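Local coordinates for orphan protein TM0875 (Thermotoga maritima, PDB 1O22) that is of unknown function but adopts a new fold and packs as a two-fold symmetric pair of chains in the deposited assembly, at the interface of chains A and B. Residues are numbered along the deposited sequence; one frame, centred on the assembly and turned at random. Chains: chain A/B, orphan protein TM0875.

Contacts 1, 2 and 3 form one cluster at an end of the dimer, whereas contact 4 lies apart. Measured between the centres of their C-alpha atoms, contacts 1 and 3, which share A:Val102, are about 9 Å apart, contacts 1 and 2, which both draw on strands 75-81 and 93-98, about 13 Å, and contacts 2 and 3 about 16 Å. Contact 4, built round helix 31-44 and strand 48-50, is about 39 to 43 Å from the others. The chains thus meet in two separate regions, and every contact has its twin with the chains exchanged; the pair may or may not be the biological unit.

Contact 1: the interface of chains A and B. Residues chain A 77, 79, 97-100, 102; chain B 77, 79, 95-97, 100.
A:Ile77 and B:Ala79 pair as antiparallel strand edges, A:Ile77 N giving its hydrogen to B:Ala79 O at 2.8 Å, nearly straight at 177°. A:Leu97 pairs with B:Leu97, its own twin, and A:Val100 with B:Thr95, so strands 75-81, 93-98 and 100-107 form an intermolecular beta-sheet interface across the two-fold. Followed outward, B:Leu97 has CB 4.1 Å from CB of A:Leu97. CG, anti to the carbonyl carbon (chi1 -60°), meets CG2 of A:Val100. From there CD1 reaches the same methyl, CG2 of A:Val100, at 3.9 Å, the two side chains crossing at about a right angle. The other branch, CD2, points tip to tip at CD1 of A:Ile77, 4.2 Å away. Two residues beyond A:Val100 in strand 100-107, A:Val102 CG2 touches B:Thr95 CG2 at 3.5 Å. Beyond the last residue of A's strand 93-98, the carboxylate of B:Asp96 takes the A:Asn99 backbone N-H, and A:Asn99 has positive phi and psi, as in a tight turn. An alanine in place of B:Asp96 would probably leave that amide without its acceptor and the turn less firmly held. The bond from A:Asn99 N to B:Asp96 OD1 is 2.8 Å, the nitrogen lying above the carboxylate plane, 37° out of it.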
loop_
_atom_site.group_PDB
_atom_site.type_symbol
_atom_site.label_atom_id
_atom_site.label_comp_id
_atom_site.label_asym_id
_atom_site.label_seq_id
_atom_site.Cartn_x
_atom_site.Cartn_y
_atom_site.Cartn_z
ATOM N N ILE A 77 -12.647 4.237 -5.773
ATOM C CA ILE A 77 -12.420 3.729 -7.124
ATOM C C ILE A 77 -10.977 4.059 -7.551
ATOM O O ILE A 77 -10.533 5.208 -7.430
ATOM C CB ILE A 77 -13.405 4.384 -8.078
ATOM C CG1 ILE A 77 -14.844 4.172 -7.594
ATOM C CG2 ILE A 77 -13.233 3.820 -9.494
ATOM C CD1 ILE A 77 -15.833 5.054 -8.271
ATOM N N ALA A 79 -9.135 4.434 -10.842
ATOM C CA ALA A 79 -9.358 4.601 -12.273
ATOM C C ALA A 79 -8.038 4.968 -12.967
ATOM O O ALA A 79 -7.185 5.625 -12.395
ATOM C CB ALA A 79 -10.374 5.701 -12.486
ATOM N N LEU A 97 -15.251 12.423 -14.415
ATOM C CA LEU A 97 -14.200 11.732 -15.150
ATOM C C LEU A 97 -14.755 11.000 -16.370
ATOM O O LEU A 97 -15.380 9.954 -16.221
ATOM C CB LEU A 97 -13.490 10.724 -14.226
ATOM C CG LEU A 97 -12.809 11.310 -12.995
ATOM C CD1 LEU A 97 -12.255 10.223 -12.109
ATOM C CD2 LEU A 97 -11.698 12.288 -13.420
ATOM N N LYS A 98 -14.459 11.504 -17.569
ATOM C CA LYS A 98 -14.870 10.852 -18.811
ATOM C C LYS A 98 -13.869 9.809 -19.277
ATOM O O LYS A 98 -12.674 10.057 -19.279
ATOM C CB LYS A 98 -15.051 11.893 -19.929
ATOM N N ASN A 99 -14.367 8.646 -19.695
ATOM C CA ASN A 99 -13.553 7.630 -20.360
ATOM C C ASN A 99 -12.322 7.205 -19.533
ATOM O O ASN A 99 -11.156 7.362 -19.940
ATOM C CB ASN A 99 -13.131 8.092 -21.756
ATOM C CG ASN A 99 -12.626 6.940 -22.616
ATOM O OD1 ASN A 99 -13.301 5.914 -22.732
ATOM N ND2 ASN A 99 -11.422 7.087 -23.183
ATOM N N VAL A 100 -12.601 6.654 -18.358
ATOM C CA VAL A 100 -11.551 6.128 -17.524
ATOM C C VAL A 100 -11.713 4.637 -17.381
ATOM O O VAL A 100 -12.818 4.108 -17.488
ATOM C CB VAL A 100 -11.487 6.874 -16.166
ATOM C CG1 VAL A 100 -10.962 8.275 -16.380
ATOM C CG2 VAL A 100 -12.809 6.934 -15.493
ATOM N N VAL A 102 -11.718 1.595 -14.954
ATOM C CA VAL A 102 -11.855 1.196 -13.560
ATOM C C VAL A 102 -11.090 -0.046 -13.241
ATOM O O VAL A 102 -11.384 -1.105 -13.742
ATOM C CB VAL A 102 -13.302 0.981 -13.195
ATOM C CG1 VAL A 102 -13.425 0.561 -11.690
ATOM C CG2 VAL A 102 -14.094 2.207 -13.493
ATOM N N ILE B 77 -5.915 7.569 -10.906
ATOM C CA ILE B 77 -6.742 8.459 -10.095
ATOM C C ILE B 77 -7.418 7.641 -8.978
ATOM O O ILE B 77 -8.022 6.594 -9.244
ATOM C CB ILE B 77 -7.800 9.103 -10.976
ATOM C CG1 ILE B 77 -7.146 9.815 -12.166
ATOM C CG2 ILE B 77 -8.642 10.093 -10.163
ATOM C CD1 ILE B 77 -8.109 10.174 -13.242
ATOM N N ALA B 79 -10.484 8.044 -6.786
ATOM C CA ALA B 79 -11.720 8.806 -6.667
ATOM C C ALA B 79 -12.622 8.173 -5.598
ATOM O O ALA B 79 -12.617 6.970 -5.398
ATOM C CB ALA B 79 -12.429 8.802 -8.004
ATOM N N THR B 95 -15.471 3.330 -18.568
ATOM C CA THR B 95 -16.765 3.897 -18.176
ATOM C C THR B 95 -16.648 5.406 -17.937
ATOM O O THR B 95 -15.569 5.970 -18.106
ATOM C CB THR B 95 -17.323 3.144 -16.928
ATOM O OG1 THR B 95 -18.692 3.509 -16.701
ATOM C CG2 THR B 95 -16.580 3.498 -15.647
ATOM N N ASP B 96 -17.750 6.072 -17.599
ATOM C CA ASP B 96 -17.683 7.463 -17.139
ATOM C C ASP B 96 -18.128 7.555 -15.711
ATOM O O ASP B 96 -19.140 6.959 -15.345
ATOM C CB ASP B 96 -18.556 8.395 -17.978
ATOM C CG ASP B 96 -18.184 8.380 -19.444
ATOM O OD1 ASP B 96 -17.065 7.942 -19.778
ATOM O OD2 ASP B 96 -18.961 8.780 -20.337
ATOM N N LEU B 97 -17.395 8.341 -14.919
ATOM C CA LEU B 97 -17.695 8.554 -13.510
ATOM C C LEU B 97 -18.212 9.969 -13.253
ATOM O O LEU B 97 -17.430 10.914 -13.261
ATOM C CB LEU B 97 -16.433 8.308 -12.662
ATOM C CG LEU B 97 -15.835 6.909 -12.743
ATOM C CD1 LEU B 97 -14.542 6.822 -11.971
ATOM C CD2 LEU B 97 -16.849 5.869 -12.232
ATOM N N VAL B 100 -17.535 12.513 -8.721
ATOM C CA VAL B 100 -16.655 11.812 -7.821
ATOM C C VAL B 100 -15.665 12.777 -7.221
ATOM O O VAL B 100 -15.342 13.803 -7.817
ATOM C CB VAL B 100 -15.987 10.600 -8.521
ATOM C CG1 VAL B 100 -17.017 9.520 -8.761
ATOM C CG2 VAL B 100 -15.348 10.974 -9.808
#

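Contact 2: the interface of chains A and B. Residues chain A 71-74, 94; chain B 80-82, 99.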
loop_
_atom_site.group_PDB
_atom_site.type_symbol
_atom_site.label_atom_id
_atom_site.label_comp_id
_atom_site.label_asym_id
_atom_site.label_seq_id
_atom_site.Cartn_x
_atom_site.Cartn_y
_atom_site.Cartn_z
ATOM N N GLU A 71 -21.339 14.678 1.317
ATOM C CA GLU A 71 -21.492 13.275 1.748
ATOM C C GLU A 71 -20.199 12.530 1.912
ATOM O O GLU A 71 -19.249 12.776 1.166
ATOM C CB GLU A 71 -22.311 12.531 0.713
ATOM C CG GLU A 71 -23.731 13.013 0.625
ATOM C CD GLU A 71 -24.540 12.270 -0.419
ATOM O OE1 GLU A 71 -24.249 12.432 -1.617
ATOM O OE2 GLU A 71 -25.489 11.561 -0.036
ATOM N N VAL A 72 -20.163 11.636 2.897
ATOM C CA VAL A 72 -19.047 10.710 3.072
ATOM C C VAL A 72 -19.054 9.697 1.929
ATOM O O VAL A 72 -20.094 9.374 1.395
ATOM C CB VAL A 72 -19.092 9.918 4.461
ATOM C CG1 VAL A 72 -18.971 10.875 5.645
ATOM C CG2 VAL A 72 -20.344 8.996 4.580
ATOM N N PRO A 73 -17.886 9.236 1.550
ATOM C CA PRO A 73 -17.767 8.217 0.523
ATOM C C PRO A 73 -18.244 6.850 1.028
ATOM O O PRO A 73 -18.130 6.517 2.187
ATOM C CB PRO A 73 -16.254 8.194 0.247
ATOM C CG PRO A 73 -15.610 8.711 1.467
ATOM C CD PRO A 73 -16.580 9.633 2.116
ATOM N N SER A 74 -18.834 6.084 0.141
ATOM C CA SER A 74 -19.041 4.671 0.358
ATOM C C SER A 74 -18.095 3.777 -0.407
ATOM O O SER A 74 -17.897 2.658 0.016
ATOM C CB SER A 74 -20.473 4.293 -0.007
ATOM O OG SER A 74 -21.363 4.905 0.886
ATOM N N TRP A 94 -14.435 17.693 -6.087
ATOM C CA TRP A 94 -15.389 16.969 -6.925
ATOM C C TRP A 94 -15.232 17.346 -8.402
ATOM O O TRP A 94 -14.815 18.467 -8.742
ATOM C CB TRP A 94 -16.833 17.206 -6.414
ATOM C CG TRP A 94 -16.984 16.791 -4.937
ATOM C CD1 TRP A 94 -16.598 17.512 -3.835
ATOM C CD2 TRP A 94 -17.505 15.544 -4.423
ATOM N NE1 TRP A 94 -16.842 16.800 -2.684
ATOM C CE2 TRP A 94 -17.398 15.590 -3.013
ATOM C CE3 TRP A 94 -18.036 14.398 -5.011
ATOM C CZ2 TRP A 94 -17.817 14.546 -2.192
ATOM C CZ3 TRP A 94 -18.451 13.363 -4.202
ATOM C CH2 TRP A 94 -18.334 13.436 -2.806
ATOM N N LEU B 80 -13.458 8.953 -4.958
ATOM C CA LEU B 80 -14.417 8.389 -4.005
ATOM C C LEU B 80 -15.815 8.785 -4.466
ATOM O O LEU B 80 -16.044 9.900 -4.917
ATOM C CB LEU B 80 -14.141 8.944 -2.595
ATOM C CG LEU B 80 -12.720 8.866 -2.046
ATOM C CD1 LEU B 80 -12.477 9.869 -0.965
ATOM C CD2 LEU B 80 -12.485 7.455 -1.504
ATOM N N THR B 81 -16.752 7.873 -4.327
ATOM C CA THR B 81 -18.149 8.152 -4.561
ATOM C C THR B 81 -19.012 7.946 -3.311
ATOM O O THR B 81 -18.787 7.000 -2.586
ATOM C CB THR B 81 -18.601 7.255 -5.749
ATOM O OG1 THR B 81 -19.995 7.413 -5.931
ATOM C CG2 THR B 81 -18.372 5.796 -5.457
ATOM N N PRO B 82 -20.003 8.815 -3.070
ATOM C CA PRO B 82 -20.983 8.633 -2.000
ATOM C C PRO B 82 -22.125 7.717 -2.349
ATOM O O PRO B 82 -22.949 7.491 -1.476
ATOM C CB PRO B 82 -21.543 10.049 -1.800
ATOM C CG PRO B 82 -21.359 10.720 -3.110
ATOM C CD PRO B 82 -20.220 10.093 -3.771
ATOM N N ASN B 99 -19.597 12.956 -10.824
ATOM C CA ASN B 99 -19.631 13.476 -9.458
ATOM C C ASN B 99 -18.832 12.611 -8.462
ATOM O O ASN B 99 -19.365 12.051 -7.485
ATOM C CB ASN B 99 -21.071 13.662 -8.977
ATOM C CG ASN B 99 -21.156 14.547 -7.739
ATOM O OD1 ASN B 99 -20.595 15.645 -7.726
ATOM N ND2 ASN B 99 -21.816 14.054 -6.684
HETATM O O HOH W 1 -22.029 7.271 1.121
#
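B:Pro82, just past the end of strand 75-81, pushes its ring between A:Glu71 and A:Trp94 in this strand-end and loop contact of the DUF3855 family protein. The packed part lies round that ring. A:Trp94 comes tip to tip, its six-membered edge first: CD of B:Pro82 lies in the indole plane, 3.7 Å from A:Trp94 CZ3. With CG anti to the carbonyl carbon (chi1 -57°), the indole brings this edge to the proline. At the same rim sits B:Asn99, its backbone O 3.7 Å from A:Trp94 CZ3 and the plane of its side-chain amide turned 23° from the ring. An alanine in place of A:Trp94 would probably open a gap beside B:Pro82 CD and leave B:Asn99 without its aromatic neighbour. Across the proline, A:Glu71 CB meets B:Pro82 CB at 3.6 Å, the two side chains crossing at about a right angle. A:Pro73 lies alongside B:Leu80, both pointing the same way, with CB to CB also 3.6 Å. By contrast, the polar margin is joined partly by water. A:Ser74 N donates to B:Thr81 O at 2.9 Å. Close by, a water links A:Ser74 OG and A:Val72 O to B:Pro82 O, lying 2.8 Å from B:Pro82 O.

Contact 3: the interface of chains A and B. Residues chain A 102-105; chain B 89-92.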
loop_
_atom_site.group_PDB
_atom_site.type_symbol
_atom_site.label_atom_id
_atom_site.label_comp_id
_atom_site.label_asym_id
_atom_site.label_seq_id
_atom_site.Cartn_x
_atom_site.Cartn_y
_atom_site.Cartn_z
ATOM N N VAL A 102 -11.718 1.595 -14.954
ATOM C CA VAL A 102 -11.855 1.196 -13.560
ATOM C C VAL A 102 -11.090 -0.046 -13.241
ATOM O O VAL A 102 -11.384 -1.105 -13.742
ATOM C CB VAL A 102 -13.302 0.981 -13.195
ATOM C CG1 VAL A 102 -13.425 0.561 -11.690
ATOM C CG2 VAL A 102 -14.094 2.207 -13.493
ATOM N N GLU A 103 -10.094 0.073 -12.392
ATOM C CA GLU A 103 -9.216 -1.038 -12.093
ATOM C C GLU A 103 -9.576 -1.744 -10.771
ATOM O O GLU A 103 -9.460 -2.966 -10.652
ATOM C CB GLU A 103 -7.795 -0.503 -12.020
ATOM C CG GLU A 103 -6.760 -1.592 -11.926
ATOM C CD GLU A 103 -5.407 -1.019 -11.659
ATOM O OE1 GLU A 103 -5.306 -0.142 -10.773
ATOM O OE2 GLU A 103 -4.463 -1.435 -12.344
ATOM N N GLU A 104 -9.983 -0.965 -9.780
ATOM C CA GLU A 104 -10.309 -1.481 -8.445
ATOM C C GLU A 104 -11.470 -0.668 -7.841
ATOM O O GLU A 104 -11.585 0.547 -8.058
ATOM C CB GLU A 104 -9.074 -1.429 -7.500
ATOM C CG GLU A 104 -7.812 -2.113 -8.045
ATOM C CD GLU A 104 -6.675 -2.251 -7.022
ATOM O OE1 GLU A 104 -6.924 -2.083 -5.803
ATOM O OE2 GLU A 104 -5.521 -2.547 -7.442
ATOM N N ILE A 105 -12.326 -1.350 -7.085
ATOM C CA ILE A 105 -13.383 -0.721 -6.279
ATOM C C ILE A 105 -13.257 -1.297 -4.870
ATOM O O ILE A 105 -13.116 -2.502 -4.711
ATOM C CB ILE A 105 -14.744 -1.059 -6.883
ATOM C CG1 ILE A 105 -14.811 -0.681 -8.365
ATOM C CG2 ILE A 105 -15.915 -0.404 -6.121
ATOM C CD1 ILE A 105 -15.859 -1.526 -9.108
ATOM N N LEU B 89 -20.741 0.099 -11.725
ATOM C CA LEU B 89 -19.313 0.242 -11.959
ATOM C C LEU B 89 -18.712 -1.080 -12.428
ATOM O O LEU B 89 -18.814 -2.086 -11.697
ATOM C CB LEU B 89 -18.595 0.638 -10.644
ATOM C CG LEU B 89 -19.002 1.936 -9.948
ATOM C CD1 LEU B 89 -18.312 2.119 -8.565
ATOM C CD2 LEU B 89 -18.719 3.124 -10.831
ATOM N N PRO B 90 -18.051 -1.089 -13.600
ATOM C CA PRO B 90 -17.311 -2.270 -14.031
ATOM C C PRO B 90 -15.987 -2.323 -13.322
ATOM O O PRO B 90 -15.392 -1.322 -12.971
ATOM C CB PRO B 90 -17.075 -2.022 -15.521
ATOM C CG PRO B 90 -16.947 -0.492 -15.593
ATOM C CD PRO B 90 -17.900 0.026 -14.553
ATOM N N LEU B 91 -15.534 -3.519 -13.083
ATOM C CA LEU B 91 -14.186 -3.755 -12.692
ATOM C C LEU B 91 -13.459 -4.228 -13.979
ATOM O O LEU B 91 -13.933 -5.126 -14.678
ATOM C CB LEU B 91 -14.191 -4.798 -11.570
ATOM C CG LEU B 91 -12.940 -4.921 -10.714
ATOM C CD1 LEU B 91 -12.586 -3.559 -10.156
ATOM C CD2 LEU B 91 -13.133 -5.942 -9.604
ATOM N N GLY B 92 -12.358 -3.561 -14.319
ATOM C CA GLY B 92 -11.567 -3.874 -15.493
ATOM C C GLY B 92 -12.190 -3.510 -16.839
ATOM O O GLY B 92 -11.907 -4.178 -17.850
#
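A:Ile105 and B:Leu91 slide past each other in opposite directions, the tip of each running beside the other; CD1 of A:Ile105 stands 4.0 Å from CD1 of B:Leu91. The leucine gets there with CG anti to the backbone N (chi1 -162°), chi2 (54°) then turning CD1 toward the backbone of chain A, 3.5 Å from A:Glu104 CA. Against B:Leu89 the isoleucine runs aslant: its CD1 meets CB of B:Leu89 at 3.8 Å, near the root of that side chain rather than its tip. One delta methyl therefore contacts two leucines, the first at its base and the second at a branch end. This apolar group is flanked by a backbone bond. B:Gly92 N donates to A:Val102 O at 2.7 Å. B:Gly92 itself has positive phi and psi, a turn-like conformation. Between that bond and B:Leu89, the carbonyl of B:Pro90 approaches A:Ile105, its O 3.9 Å from CD1 of the isoleucine; its still closer approach to the side chain of A:Val102 is too short to be trusted. The segment from B:Leu89 to B:Gly92 is a loop running up to strand 93-98 of chain B, and it lies against strand 100-107 of chain A.

Contact 4: the interface of chains A and B. Residues chain A 28, 30, 33, 50, 55-56; chain B 40, 44, 46-48.
A:Pro50 and B:Leu48 form an antiparallel bridge between the two copies of strand 48-50, with A:Pro50 CA 3.4 Å from B:Ser47 O. Next to it A:Leu33 extends from its helix with CG anti to the backbone N (chi1 178°) and divides its two methyls. CD1 meets B:Ile40 CG2 at 3.6 Å, the two side chains at about a right angle. It also meets B:Leu48 CD1, the leucine side chains sliding past each other in opposite directions. CD2 instead faces B:Val46 CG1 at 3.9 Å. That same valine methyl meets CB of A:Pro50, the proline ring and the valine lying side by side and pointing the same way. The other branch of B:Val46, CG2, has A:Lys28 CE 4.0 Å away. The lysine chain bends at its last torsion (chi4 66°), and NZ donates to B:Thr44 O at 2.7 Å, in the carbonyl plane and on a lone pair. B:Thr44 OG1 binds back to B:Ile40 O at 2.7 Å and accepts from B:Val46 N, ties that probably steady the helix end. In the fold, this places the C-terminal end of helix 31-44 of chain B and the connection into strand 48-50 against the loop at A:Lys28, the start of helix 31-44 and strand 48-50 of chain A.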
loop_
_atom_site.group_PDB
_atom_site.type_symbol
_atom_site.label_atom_id
_atom_site.label_comp_id
_atom_site.label_asym_id
_atom_site.label_seq_id
_atom_site.Cartn_x
_atom_site.Cartn_y
_atom_site.Cartn_z
ATOM N N LYS A 28 3.963 -6.797 27.740
ATOM C CA LYS A 28 5.082 -7.342 26.980
ATOM C C LYS A 28 6.264 -6.372 26.975
ATOM O O LYS A 28 6.104 -5.161 26.768
ATOM C CB LYS A 28 4.663 -7.704 25.562
ATOM C CG LYS A 28 5.713 -8.581 24.881
ATOM C CD LYS A 28 5.194 -9.346 23.706
ATOM C CE LYS A 28 6.331 -10.040 22.964
ATOM N NZ LYS A 28 6.969 -11.099 23.776
ATOM N N PHE A 30 9.873 -5.336 25.342
ATOM C CA PHE A 30 10.519 -5.396 24.047
ATOM C C PHE A 30 11.992 -5.046 24.060
ATOM O O PHE A 30 12.619 -5.013 23.014
ATOM C CB PHE A 30 9.779 -4.502 23.068
ATOM C CG PHE A 30 8.388 -4.956 22.808
ATOM C CD1 PHE A 30 8.159 -6.041 21.988
ATOM C CD2 PHE A 30 7.317 -4.348 23.429
ATOM C CE1 PHE A 30 6.878 -6.495 21.755
ATOM C CE2 PHE A 30 6.039 -4.789 23.181
ATOM C CZ PHE A 30 5.830 -5.873 22.338
ATOM N N LEU A 33 14.222 -7.666 22.500
ATOM C CA LEU A 33 13.949 -7.694 21.055
ATOM C C LEU A 33 14.791 -6.595 20.381
ATOM O O LEU A 33 15.535 -6.871 19.456
ATOM C CB LEU A 33 12.457 -7.453 20.757
ATOM C CG LEU A 33 12.035 -7.398 19.281
ATOM C CD1 LEU A 33 12.140 -8.757 18.659
ATOM C CD2 LEU A 33 10.625 -6.872 19.119
ATOM N N PRO A 50 9.440 -5.958 13.130
ATOM C CA PRO A 50 8.344 -6.880 13.413
ATOM C C PRO A 50 7.299 -6.917 12.327
ATOM O O PRO A 50 6.843 -5.882 11.838
ATOM C CB PRO A 50 7.718 -6.291 14.697
ATOM C CG PRO A 50 8.835 -5.574 15.334
ATOM C CD PRO A 50 9.538 -4.912 14.178
ATOM N N LEU A 55 0.880 -9.004 19.106
ATOM C CA LEU A 55 1.782 -8.515 20.146
ATOM C C LEU A 55 2.268 -7.098 19.931
ATOM O O LEU A 55 2.536 -6.406 20.880
ATOM C CB LEU A 55 2.998 -9.435 20.307
ATOM C CG LEU A 55 2.636 -10.889 20.582
ATOM C CD1 LEU A 55 3.904 -11.735 20.584
ATOM C CD2 LEU A 55 1.882 -11.009 21.924
ATOM N N ILE A 56 2.433 -6.718 18.667
ATOM C CA ILE A 56 3.113 -5.508 18.287
ATOM C C ILE A 56 2.815 -5.233 16.797
ATOM O O ILE A 56 2.662 -6.155 15.995
ATOM C CB ILE A 56 4.669 -5.635 18.535
ATOM C CG1 ILE A 56 5.351 -4.294 18.248
ATOM C CG2 ILE A 56 5.294 -6.784 17.699
ATOM C CD1 ILE A 56 6.721 -4.098 18.905
ATOM N N ILE B 40 14.907 -15.544 17.650
ATOM C CA ILE B 40 14.156 -14.419 18.236
ATOM C C ILE B 40 12.667 -14.717 18.305
ATOM O O ILE B 40 12.036 -14.402 19.292
ATOM C CB ILE B 40 14.398 -13.122 17.458
ATOM C CG1 ILE B 40 15.863 -12.675 17.608
ATOM C CG2 ILE B 40 13.455 -12.007 17.944
ATOM C CD1 ILE B 40 16.248 -11.543 16.682
ATOM N N THR B 44 10.813 -14.565 21.884
ATOM C CA THR B 44 9.907 -13.408 22.048
ATOM C C THR B 44 8.494 -13.597 21.468
ATOM O O THR B 44 7.544 -12.884 21.835
ATOM C CB THR B 44 10.565 -12.132 21.441
ATOM O OG1 THR B 44 10.606 -12.205 20.008
ATOM C CG2 THR B 44 12.059 -12.025 21.841
ATOM N N VAL B 46 7.922 -12.907 18.468
ATOM C CA VAL B 46 7.860 -11.815 17.500
ATOM C C VAL B 46 8.651 -12.230 16.300
ATOM O O VAL B 46 9.857 -12.594 16.411
ATOM C CB VAL B 46 8.445 -10.476 18.075
ATOM C CG1 VAL B 46 8.474 -9.384 17.018
ATOM C CG2 VAL B 46 7.628 -10.008 19.231
ATOM N N SER B 47 7.965 -12.240 15.158
ATOM C CA SER B 47 8.610 -12.526 13.883
ATOM C C SER B 47 9.137 -11.238 13.242
ATOM O O SER B 47 8.401 -10.287 13.079
ATOM C CB SER B 47 7.691 -13.266 12.924
ATOM O OG SER B 47 8.371 -13.360 11.674
ATOM N N LEU B 48 10.441 -11.220 12.942
ATOM C CA LEU B 48 11.118 -10.083 12.347
ATOM C C LEU B 48 11.386 -10.381 10.874
ATOM O O LEU B 48 11.692 -11.514 10.531
ATOM C CB LEU B 48 12.420 -9.838 13.070
ATOM C CG LEU B 48 12.353 -9.484 14.543
ATOM C CD1 LEU B 48 13.743 -9.473 15.178
ATOM C CD2 LEU B 48 11.674 -8.148 14.753
#